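Local coordinates for putative nucleotidyltransferase (Sulfolobus solfataricus P2, PDB 2RFF), which probably acts as a nucleotidyltransferase, transferring a nucleotidyl group from a nucleoside triphosphate to an acceptor, at residues 13-18 with 80-85; 30-35 with 57-62; 37-42 with 52-57. One frame throughout, in Å; residues are numbered along the deposited sequence.

Contact 1 of 3, residues 13-18 with 80-85; sequences IRMLKL and GNVDYI. With EDO (1,2-ethanediol), chain C.
Leu18 and Met15, both on helix 6-29, come up against Gly80, Asn81 and Val82, where the loop runs into strand 82-88; the backbones stay well apart, with CA to CA 7.9 Å from Leu18 to Gly80. Leu18 makes the closer apolar contact with Val82, CD2 to CG2 3.7 Å against 4.4 Å from Met15 CE to the same methyl. Leu18 CD2 also sits 4.1 Å from Gly80 CA, and with Gly80 at a phi of 76° any side chain there would collide with it. Met15, modelled as selenomethionine, bends its chain so that SE comes 3.6 Å from the carbonyl O of Asn81, at least in the conformer described, one of two. Further along, Asp83 OD1 takes the N-H of Tyr84, a bond of 2.8 Å from N to OD1 that arrives from above the carboxylate plane. An ethanediol, probably from the crystallisation liquor, has C2 over one face of the Tyr84 ring, toward its rim, and O2 only weakly bonded to Asp83 OD1. No hydrogen bond links helix to strand, and a modest 160 Å² is buried; the junction is made of methyl contacts and selenium beside a carbonyl oxygen, so the fit probably depends on shape more than on polar pairing.

Contact 2 of 3, residues 30-35 with 57-62; sequences FPNLEE and FVFKGI
Asn32 and Lys60 grip each other twice. Lys60 N donates to Asn32 O (2.8 Å), and the Asn32 side chain returns the favour, ND2 giving a bond of 3.0 Å to Lys60 O. That second bond lies close to the amide plane and nearly along the C=O axis. Asn32 CG sits between the backbone N and the carbonyl carbon (chi1 61°), with OD1 at the edge of the Phe59 ring and ND2 near Ile62 CG2. An alanine here would probably leave Lys60 O without this partner and open a gap beside Ile62 and the Phe59 edge.

Beyond this pair the strands are antiparallel and broken by a classic beta bulge: Glu34 and Glu35 both face Val58, whose O accepts from Glu34 N at 2.9 Å and from Glu35 N at 3.2 Å. Glu35 O in turn takes Val58 N. On the apolar face, Leu33 CD1 stands over the centre of the Phe59 ring, 3.6 Å above its plane. The edge of that ring points at the face of Phe30 in an offset edge-to-face pair, planes 87° apart. At the polar side Glu34 OE1 and Lys60 NZ, 4.1 Å apart, are too distant for a salt bridge; a water accepts from Lys60 NZ and probably donates to Glu34 OE1.

The carboxylates of the two glutamates are held from elsewhere: Lys103 salt-bridges OE2 of both, while Glu35 OE1 has Lys92 and the hydroxyl of Tyr37. Helix 6-29 covers Leu33 and Phe57 through Val26, and Met73 of helix 67-74 touches Phe30 and Phe59. Strand 53-59 is flanked by strand 33-39 and by strand 82-88, to which the backbones of Phe57 and Phe59 bond.

Contact 3 of 3, residues 37-42 with 52-57; sequences YIFGSR and DIDILF
Tyr37 and Leu56 form an antiparallel hydrogen-bonded pair in the central sheet, next to a Gly40-Ser41 and Asp52-x-Asp54 pattern that matches the signature of the nucleotidyltransferase family; in relatives the two aspartates bind the catalytic metal ions, and they may do so here. Both bonds of the pair are good: Leu56 N to Tyr37 O is 2.8 Å, and Tyr37 N to Leu56 O is 2.9 Å. Two residues on, Phe39 N still reaches Asp54 O at 3.0 Å, but the return bond is replaced by a water that donates to Phe39 O and accepts from Asp54 N and Arg42 N. A second water accepts from Ser41 N. A third meets Ser41 OG at 2.7 Å and probably donates to Asp52 O.

That carbonyl also takes a weak bond from Arg42 NE, whose chain runs extended from CG, its CD against Ile53 CB. The far nitrogens are held elsewhere, NH1 by Gln12 OE1 and Ser11 OG, NH2 by Ser51 O, while Tyr37 OH pairs with Glu35 OE1. Gly40 stands at the N-cap of helix 41-44 with CA 3.7 Å from Asp54 OD2, and a side chain on it would clash there. Phe39 has its CG between the backbone N and the carbonyl carbon (chi1 70°), and Asp54 CB rests 3.4 Å above the centre of its ring.

In the fold
The three contacts nest along the chain: contact 3 lies inside the loop closed by contact 2, and that inside the loop closed by contact 1. Contacts 2 and 3 pair the same two strands, 33-39 and 53-59, share Phe57, and have centres about 17 Å apart. Contact 1 brings in helix 6-29 and strand 82-88, which runs parallel to 53-59 on its other side; its centre is about 8 Å from that of contact 3 and about 19 Å from that of contact 2. Strand 53-59 belongs to contacts 2 and 3 and is the sheet neighbour of the strand in contact 1, with the probable active-site end at contact 3 near contact 1, and contact 2 at the far end.

Contact 1 of 3, residues 13-18 with 80-85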
loop_
_atom_site.group_PDB
_atom_site.type_symbol
_atom_site.label_atom_id
_atom_site.label_comp_id
_atom_site.label_asym_id
_atom_site.label_seq_id
_atom_site.Cartn_x
_atom_site.Cartn_y
_atom_site.Cartn_z
ATOM N N ILE A 13 7.379 7.200 9.327
ATOM C CA ILE A 13 6.847 6.391 10.416
ATOM C C ILE A 13 5.329 6.541 10.504
ATOM O O ILE A 13 4.592 5.551 10.497
ATOM C CB ILE A 13 7.523 6.727 11.776
ATOM C CG1 ILE A 13 9.013 6.385 11.714
ATOM C CG2 ILE A 13 6.914 5.931 12.921
ATOM C CD1 ILE A 13 9.840 6.930 12.855
ATOM N N ARG A 14 4.852 7.782 10.536
ATOM C CA ARG A 14 3.434 8.059 10.600
ATOM C C ARG A 14 2.648 7.487 9.406
ATOM O O ARG A 14 1.586 6.886 9.566
ATOM C CB ARG A 14 3.239 9.580 10.697
ATOM C CG ARG A 14 1.857 10.059 10.781
ATOM C CD ARG A 14 1.811 11.539 11.076
ATOM N NE ARG A 14 2.417 12.351 10.012
ATOM C CZ ARG A 14 3.558 13.072 10.063
ATOM N NH1 ARG A 14 4.347 13.156 11.139
ATOM N NH2 ARG A 14 3.925 13.737 8.979
HETATM N N MSE A 15 3.222 7.593 8.212
HETATM C CA MSE A 15 2.535 7.144 6.976
HETATM C C MSE A 15 2.492 5.618 6.878
HETATM O O MSE A 15 1.499 5.065 6.441
HETATM C CB MSE A 15 3.141 7.781 5.728
HETATM C CG MSE A 15 2.890 9.273 5.591
HETATM SE SE MSE A 15 1.481 9.801 4.407
HETATM C CE MSE A 15 -0.049 9.160 5.338
ATOM N N LEU A 16 3.540 4.973 7.340
ATOM C CA LEU A 16 3.586 3.509 7.356
ATOM C C LEU A 16 2.575 2.985 8.385
ATOM O O LEU A 16 1.902 1.985 8.141
ATOM C CB LEU A 16 5.002 2.982 7.618
ATOM C CG LEU A 16 5.990 3.149 6.472
ATOM C CD1 LEU A 16 7.445 2.922 6.916
ATOM C CD2 LEU A 16 5.690 2.265 5.218
ATOM N N LYS A 17 2.447 3.678 9.523
ATOM C CA LYS A 17 1.479 3.271 10.527
ATOM C C LYS A 17 0.023 3.454 10.024
ATOM O O LYS A 17 -0.816 2.600 10.289
ATOM C CB LYS A 17 1.789 3.932 11.856
ATOM C CG LYS A 17 3.089 3.386 12.498
ATOM C CD LYS A 17 3.445 4.124 13.807
ATOM C CE LYS A 17 4.738 3.646 14.480
ATOM N NZ LYS A 17 5.050 4.532 15.675
ATOM N N LEU A 18 -0.264 4.533 9.287
ATOM C CA LEU A 18 -1.564 4.718 8.676
ATOM C C LEU A 18 -1.841 3.616 7.643
ATOM O O LEU A 18 -2.940 3.057 7.651
ATOM C CB LEU A 18 -1.691 6.070 8.013
ATOM C CG LEU A 18 -2.972 6.354 7.224
ATOM C CD1 LEU A 18 -4.234 6.153 8.064
ATOM C CD2 LEU A 18 -2.880 7.707 6.582
ATOM N N GLY A 80 -6.695 9.918 4.938
ATOM C CA GLY A 80 -5.396 10.551 5.056
ATOM C C GLY A 80 -4.781 10.828 3.696
ATOM O O GLY A 80 -5.440 10.694 2.683
ATOM N N ASN A 81 -3.489 11.131 3.688
ATOM C CA ASN A 81 -2.770 11.531 2.497
ATOM C C ASN A 81 -2.258 10.249 1.816
ATOM O O ASN A 81 -1.067 9.929 1.878
ATOM C CB ASN A 81 -1.624 12.439 2.954
ATOM C CG ASN A 81 -0.962 13.114 1.840
ATOM O OD1 ASN A 81 -1.591 13.357 0.816
ATOM N ND2 ASN A 81 0.320 13.467 2.020
ATOM N N VAL A 82 -3.209 9.529 1.221
ATOM C CA VAL A 82 -3.009 8.189 0.678
ATOM C C VAL A 82 -3.577 8.087 -0.724
ATOM O O VAL A 82 -4.640 8.584 -1.023
ATOM C CB VAL A 82 -3.757 7.122 1.589
ATOM C CG1 VAL A 82 -3.737 5.712 0.934
ATOM C CG2 VAL A 82 -3.109 7.035 2.965
ATOM N N ASP A 83 -2.860 7.431 -1.616
ATOM C CA ASP A 83 -3.402 7.062 -2.941
ATOM C C ASP A 83 -3.157 5.590 -3.100
ATOM O O ASP A 83 -2.396 5.001 -2.330
ATOM C CB ASP A 83 -2.836 7.909 -4.070
ATOM C CG ASP A 83 -3.729 7.908 -5.332
ATOM O OD1 ASP A 83 -4.792 7.280 -5.350
ATOM O OD2 ASP A 83 -3.394 8.611 -6.306
ATOM N N TYR A 84 -3.881 4.988 -4.031
ATOM C CA TYR A 84 -3.819 3.533 -4.167
ATOM C C TYR A 84 -4.059 3.002 -5.571
ATOM O O TYR A 84 -4.576 3.697 -6.441
ATOM C CB TYR A 84 -4.855 2.924 -3.160
ATOM C CG TYR A 84 -6.272 3.157 -3.585
ATOM C CD1 TYR A 84 -6.943 4.317 -3.220
ATOM C CD2 TYR A 84 -6.933 2.247 -4.423
ATOM C CE1 TYR A 84 -8.250 4.550 -3.652
ATOM C CE2 TYR A 84 -8.231 2.477 -4.864
ATOM C CZ TYR A 84 -8.890 3.624 -4.457
ATOM O OH TYR A 84 -10.169 3.845 -4.903
ATOM N N ILE A 85 -3.713 1.741 -5.726
ATOM C CA ILE A 85 -4.027 0.955 -6.930
ATOM C C ILE A 85 -4.513 -0.423 -6.435
ATOM O O ILE A 85 -3.988 -0.934 -5.443
ATOM C CB ILE A 85 -2.818 0.722 -7.873
ATOM C CG1 ILE A 85 -2.363 2.075 -8.432
ATOM C CG2 ILE A 85 -3.145 -0.240 -9.070
ATOM C CD1 ILE A 85 -1.106 2.007 -9.236
HETATM C C1 EDO C . -7.196 4.915 -8.330
HETATM O O1 EDO C . -8.031 4.951 -9.509
HETATM C C2 EDO C . -7.795 5.628 -7.113
HETATM O O2 EDO C . -7.748 7.064 -7.193
#

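Contact 2 of 3, residues 30-35 with 57-62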
loop_
_atom_site.group_PDB
_atom_site.type_symbol
_atom_site.label_atom_id
_atom_site.label_comp_id
_atom_site.label_asym_id
_atom_site.label_seq_id
_atom_site.Cartn_x
_atom_site.Cartn_y
_atom_site.Cartn_z
ATOM N N PHE A 30 -11.473 -8.959 3.171
ATOM C CA PHE A 30 -11.353 -9.709 1.959
ATOM C C PHE A 30 -10.379 -10.853 2.134
ATOM O O PHE A 30 -9.167 -10.637 2.144
ATOM C CB PHE A 30 -10.902 -8.770 0.878
ATOM C CG PHE A 30 -11.864 -7.650 0.624
ATOM C CD1 PHE A 30 -12.990 -7.864 -0.138
ATOM C CD2 PHE A 30 -11.674 -6.384 1.208
ATOM C CE1 PHE A 30 -13.912 -6.827 -0.338
ATOM C CE2 PHE A 30 -12.594 -5.367 1.015
ATOM C CZ PHE A 30 -13.692 -5.592 0.222
ATOM N N PRO A 31 -10.892 -12.095 2.267
ATOM C CA PRO A 31 -10.030 -13.269 2.338
ATOM C C PRO A 31 -9.080 -13.398 1.151
ATOM O O PRO A 31 -8.009 -13.944 1.328
ATOM C CB PRO A 31 -11.028 -14.442 2.390
ATOM C CG PRO A 31 -12.249 -13.879 2.958
ATOM C CD PRO A 31 -12.312 -12.495 2.393
ATOM N N ASN A 32 -9.467 -12.868 -0.008
ATOM C CA ASN A 32 -8.650 -12.889 -1.245
ATOM C C ASN A 32 -7.570 -11.791 -1.360
ATOM O O ASN A 32 -6.813 -11.795 -2.318
ATOM C CB ASN A 32 -9.502 -12.954 -2.525
ATOM C CG ASN A 32 -10.447 -11.756 -2.706
ATOM O OD1 ASN A 32 -10.961 -11.217 -1.716
ATOM N ND2 ASN A 32 -10.728 -11.371 -3.948
ATOM N N LEU A 33 -7.479 -10.865 -0.403
ATOM C CA LEU A 33 -6.344 -9.927 -0.359
ATOM C C LEU A 33 -5.122 -10.794 -0.053
ATOM O O LEU A 33 -5.105 -11.512 0.939
ATOM C CB LEU A 33 -6.479 -8.857 0.717
ATOM C CG LEU A 33 -5.310 -7.843 0.650
ATOM C CD1 LEU A 33 -5.444 -6.897 -0.523
ATOM C CD2 LEU A 33 -5.284 -7.066 1.927
ATOM N N GLU A 34 -4.114 -10.716 -0.916
ATOM C CA GLU A 34 -2.937 -11.578 -0.810
ATOM C C GLU A 34 -1.659 -10.858 -0.442
ATOM O O GLU A 34 -0.845 -11.391 0.316
ATOM C CB GLU A 34 -2.777 -12.420 -2.090
ATOM C CG GLU A 34 -1.546 -13.268 -2.163
ATOM C CD GLU A 34 -1.357 -14.236 -0.984
ATOM O OE1 GLU A 34 -2.333 -14.600 -0.310
ATOM O OE2 GLU A 34 -0.195 -14.669 -0.769
ATOM N N GLU A 35 -1.444 -9.693 -1.028
ATOM C CA GLU A 35 -0.240 -8.905 -0.811
ATOM C C GLU A 35 -0.596 -7.441 -0.861
ATOM O O GLU A 35 -1.546 -7.052 -1.548
ATOM C CB GLU A 35 0.837 -9.161 -1.887
ATOM C CG GLU A 35 1.477 -10.544 -1.832
ATOM C CD GLU A 35 2.314 -10.955 -3.009
ATOM O OE1 GLU A 35 2.498 -10.214 -3.993
ATOM O OE2 GLU A 35 2.838 -12.065 -2.916
ATOM N N PHE A 57 -2.822 -2.672 -3.506
ATOM C CA PHE A 57 -3.523 -3.827 -2.949
ATOM C C PHE A 57 -3.548 -4.903 -4.045
ATOM O O PHE A 57 -4.023 -4.624 -5.153
ATOM C CB PHE A 57 -4.948 -3.462 -2.567
ATOM C CG PHE A 57 -5.071 -2.413 -1.539
ATOM C CD1 PHE A 57 -5.072 -2.772 -0.219
ATOM C CD2 PHE A 57 -5.206 -1.089 -1.888
ATOM C CE1 PHE A 57 -5.232 -1.842 0.769
ATOM C CE2 PHE A 57 -5.389 -0.124 -0.880
ATOM C CZ PHE A 57 -5.378 -0.499 0.430
ATOM N N VAL A 58 -3.148 -6.112 -3.694
ATOM C CA VAL A 58 -3.049 -7.242 -4.657
ATOM C C VAL A 58 -3.975 -8.350 -4.173
ATOM O O VAL A 58 -3.779 -8.864 -3.091
ATOM C CB VAL A 58 -1.620 -7.799 -4.892
ATOM C CG1 VAL A 58 -1.594 -8.934 -5.976
ATOM C CG2 VAL A 58 -0.722 -6.664 -5.284
ATOM N N PHE A 59 -5.012 -8.637 -4.957
ATOM C CA PHE A 59 -6.042 -9.624 -4.631
ATOM C C PHE A 59 -5.988 -10.810 -5.550
ATOM O O PHE A 59 -5.640 -10.663 -6.695
ATOM C CB PHE A 59 -7.459 -9.048 -4.799
ATOM C CG PHE A 59 -7.819 -7.928 -3.841
ATOM C CD1 PHE A 59 -7.474 -6.620 -4.109
ATOM C CD2 PHE A 59 -8.623 -8.169 -2.715
ATOM C CE1 PHE A 59 -7.883 -5.554 -3.233
ATOM C CE2 PHE A 59 -8.993 -7.137 -1.831
ATOM C CZ PHE A 59 -8.629 -5.838 -2.105
ATOM N N LYS A 60 -6.364 -11.971 -5.034
ATOM C CA LYS A 60 -6.522 -13.162 -5.880
ATOM C C LYS A 60 -7.908 -13.147 -6.512
ATOM O O LYS A 60 -8.854 -12.679 -5.912
ATOM C CB LYS A 60 -6.345 -14.449 -5.059
ATOM C CG LYS A 60 -4.976 -14.506 -4.431
ATOM C CD LYS A 60 -4.512 -15.884 -4.001
ATOM C CE LYS A 60 -4.951 -16.274 -2.627
ATOM N NZ LYS A 60 -4.314 -17.606 -2.217
ATOM N N GLY A 61 -8.002 -13.620 -7.753
ATOM C CA GLY A 61 -9.270 -13.839 -8.436
ATOM C C GLY A 61 -10.096 -12.637 -8.853
ATOM O O GLY A 61 -11.329 -12.743 -8.913
ATOM N N ILE A 62 -9.459 -11.501 -9.136
ATOM C CA ILE A 62 -10.196 -10.286 -9.589
ATOM C C ILE A 62 -9.829 -9.864 -11.012
ATOM O O ILE A 62 -10.108 -8.748 -11.398
ATOM C CB ILE A 62 -10.044 -9.088 -8.593
ATOM C CG1 ILE A 62 -8.598 -8.594 -8.521
ATOM C CG2 ILE A 62 -10.517 -9.502 -7.205
ATOM C CD1 ILE A 62 -8.460 -7.169 -7.972
HETATM O O HOH W 1 -3.745 -16.681 0.700
#

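Contact 3 of 3, residues 37-42 with 52-57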
loop_
_atom_site.group_PDB
_atom_site.type_symbol
_atom_site.label_atom_id
_atom_site.label_comp_id
_atom_site.label_asym_id
_atom_site.label_seq_id
_atom_site.Cartn_x
_atom_site.Cartn_y
_atom_site.Cartn_z
ATOM N N TYR A 37 1.726 -3.753 -1.293
ATOM C CA TYR A 37 3.007 -3.099 -1.503
ATOM C C TYR A 37 2.850 -1.589 -1.247
ATOM O O TYR A 37 1.762 -1.004 -1.424
ATOM C CB TYR A 37 3.511 -3.324 -2.929
ATOM C CG TYR A 37 3.822 -4.749 -3.283
ATOM C CD1 TYR A 37 2.807 -5.637 -3.637
ATOM C CD2 TYR A 37 5.141 -5.228 -3.255
ATOM C CE1 TYR A 37 3.111 -6.978 -4.033
ATOM C CE2 TYR A 37 5.433 -6.551 -3.619
ATOM C CZ TYR A 37 4.387 -7.420 -3.950
ATOM O OH TYR A 37 4.593 -8.714 -4.318
ATOM N N ILE A 38 3.963 -0.982 -0.837
ATOM C CA ILE A 38 4.125 0.460 -0.884
ATOM C C ILE A 38 4.861 0.744 -2.210
ATOM O O ILE A 38 5.830 0.043 -2.567
ATOM C CB ILE A 38 4.931 1.026 0.298
ATOM C CG1 ILE A 38 4.322 0.570 1.619
ATOM C CG2 ILE A 38 5.039 2.563 0.173
ATOM C CD1 ILE A 38 2.821 0.817 1.767
ATOM N N PHE A 39 4.339 1.668 -3.007
ATOM C CA PHE A 39 4.996 2.130 -4.212
ATOM C C PHE A 39 5.187 3.632 -4.121
ATOM O O PHE A 39 4.923 4.237 -3.076
ATOM C CB PHE A 39 4.269 1.657 -5.491
ATOM C CG PHE A 39 2.912 2.296 -5.761
ATOM C CD1 PHE A 39 1.764 1.798 -5.182
ATOM C CD2 PHE A 39 2.785 3.314 -6.690
ATOM C CE1 PHE A 39 0.497 2.381 -5.456
ATOM C CE2 PHE A 39 1.536 3.867 -7.005
ATOM C CZ PHE A 39 0.393 3.411 -6.384
ATOM N N GLY A 40 5.737 4.210 -5.175
ATOM C CA GLY A 40 5.950 5.640 -5.220
ATOM C C GLY A 40 7.137 6.098 -4.401
ATOM O O GLY A 40 7.994 5.311 -4.028
ATOM N N SER A 41 7.166 7.392 -4.092
ATOM C CA SER A 41 8.364 8.005 -3.480
ATOM C C SER A 41 8.730 7.470 -2.120
ATOM O O SER A 41 9.916 7.442 -1.785
ATOM C CB SER A 41 8.254 9.523 -3.431
ATOM O OG SER A 41 7.191 9.921 -2.631
ATOM N N ARG A 42 7.725 7.057 -1.331
ATOM C CA ARG A 42 8.002 6.465 -0.002
ATOM C C ARG A 42 8.593 5.059 -0.085
ATOM O O ARG A 42 9.165 4.593 0.873
ATOM C CB ARG A 42 6.808 6.561 0.952
ATOM C CG ARG A 42 6.493 8.019 1.353
ATOM C CD ARG A 42 5.367 8.131 2.360
ATOM N NE ARG A 42 5.118 9.533 2.698
ATOM C CZ ARG A 42 5.867 10.267 3.521
ATOM N NH1 ARG A 42 6.898 9.783 4.176
ATOM N NH2 ARG A 42 5.564 11.529 3.708
ATOM N N ASP A 52 2.533 11.933 -0.139
ATOM C CA ASP A 52 1.508 10.962 0.229
ATOM C C ASP A 52 2.182 9.596 0.331
ATOM O O ASP A 52 3.413 9.467 0.148
ATOM C CB ASP A 52 0.319 10.978 -0.732
ATOM C CG ASP A 52 0.682 10.596 -2.131
ATOM O OD1 ASP A 52 1.829 10.165 -2.380
ATOM O OD2 ASP A 52 -0.212 10.747 -2.983
ATOM N N ILE A 53 1.402 8.597 0.717
ATOM C CA ILE A 53 1.907 7.209 0.684
ATOM C C ILE A 53 1.010 6.498 -0.349
ATOM O O ILE A 53 -0.218 6.667 -0.375
ATOM C CB ILE A 53 1.983 6.496 2.045
ATOM C CG1 ILE A 53 2.708 5.156 1.879
ATOM C CG2 ILE A 53 0.605 6.230 2.637
ATOM C CD1 ILE A 53 3.181 4.580 3.208
ATOM N N ASP A 54 1.637 5.720 -1.222
ATOM C CA ASP A 54 0.948 5.000 -2.292
ATOM C C ASP A 54 0.900 3.520 -1.964
ATOM O O ASP A 54 1.949 2.898 -1.746
ATOM C CB ASP A 54 1.682 5.233 -3.600
ATOM C CG ASP A 54 1.649 6.665 -4.035
ATOM O OD1 ASP A 54 0.602 7.326 -3.920
ATOM O OD2 ASP A 54 2.672 7.174 -4.510
ATOM N N ILE A 55 -0.319 2.969 -1.960
ATOM C CA ILE A 55 -0.566 1.607 -1.534
ATOM C C ILE A 55 -1.116 0.796 -2.685
ATOM O O ILE A 55 -2.121 1.169 -3.273
ATOM C CB ILE A 55 -1.564 1.569 -0.359
ATOM C CG1 ILE A 55 -1.064 2.441 0.815
ATOM C CG2 ILE A 55 -1.755 0.095 0.103
ATOM C CD1 ILE A 55 -2.064 2.433 1.968
ATOM N N LEU A 56 -0.451 -0.316 -2.994
ATOM C CA LEU A 56 -0.896 -1.274 -4.011
ATOM C C LEU A 56 -1.522 -2.465 -3.294
ATOM O O LEU A 56 -0.827 -3.176 -2.571
ATOM C CB LEU A 56 0.256 -1.730 -4.909
ATOM C CG LEU A 56 -0.062 -2.925 -5.809
ATOM C CD1 LEU A 56 -1.239 -2.607 -6.721
ATOM C CD2 LEU A 56 1.182 -3.388 -6.541
ATOM N N PHE A 57 -2.822 -2.672 -3.506
ATOM C CA PHE A 57 -3.523 -3.827 -2.949
ATOM C C PHE A 57 -3.548 -4.903 -4.045
ATOM O O PHE A 57 -4.023 -4.624 -5.153
ATOM C CB PHE A 57 -4.948 -3.462 -2.567
ATOM C CG PHE A 57 -5.071 -2.413 -1.539
ATOM C CD1 PHE A 57 -5.072 -2.772 -0.219
ATOM C CD2 PHE A 57 -5.206 -1.089 -1.888
ATOM C CE1 PHE A 57 -5.232 -1.842 0.769
ATOM C CE2 PHE A 57 -5.389 -0.124 -0.880
ATOM C CZ PHE A 57 -5.378 -0.499 0.430
HETATM O O HOH W 2 4.601 6.348 -1.498
HETATM O O HOH W 3 5.306 9.043 -5.511
HETATM O O HOH W 4 4.622 9.042 -2.412
#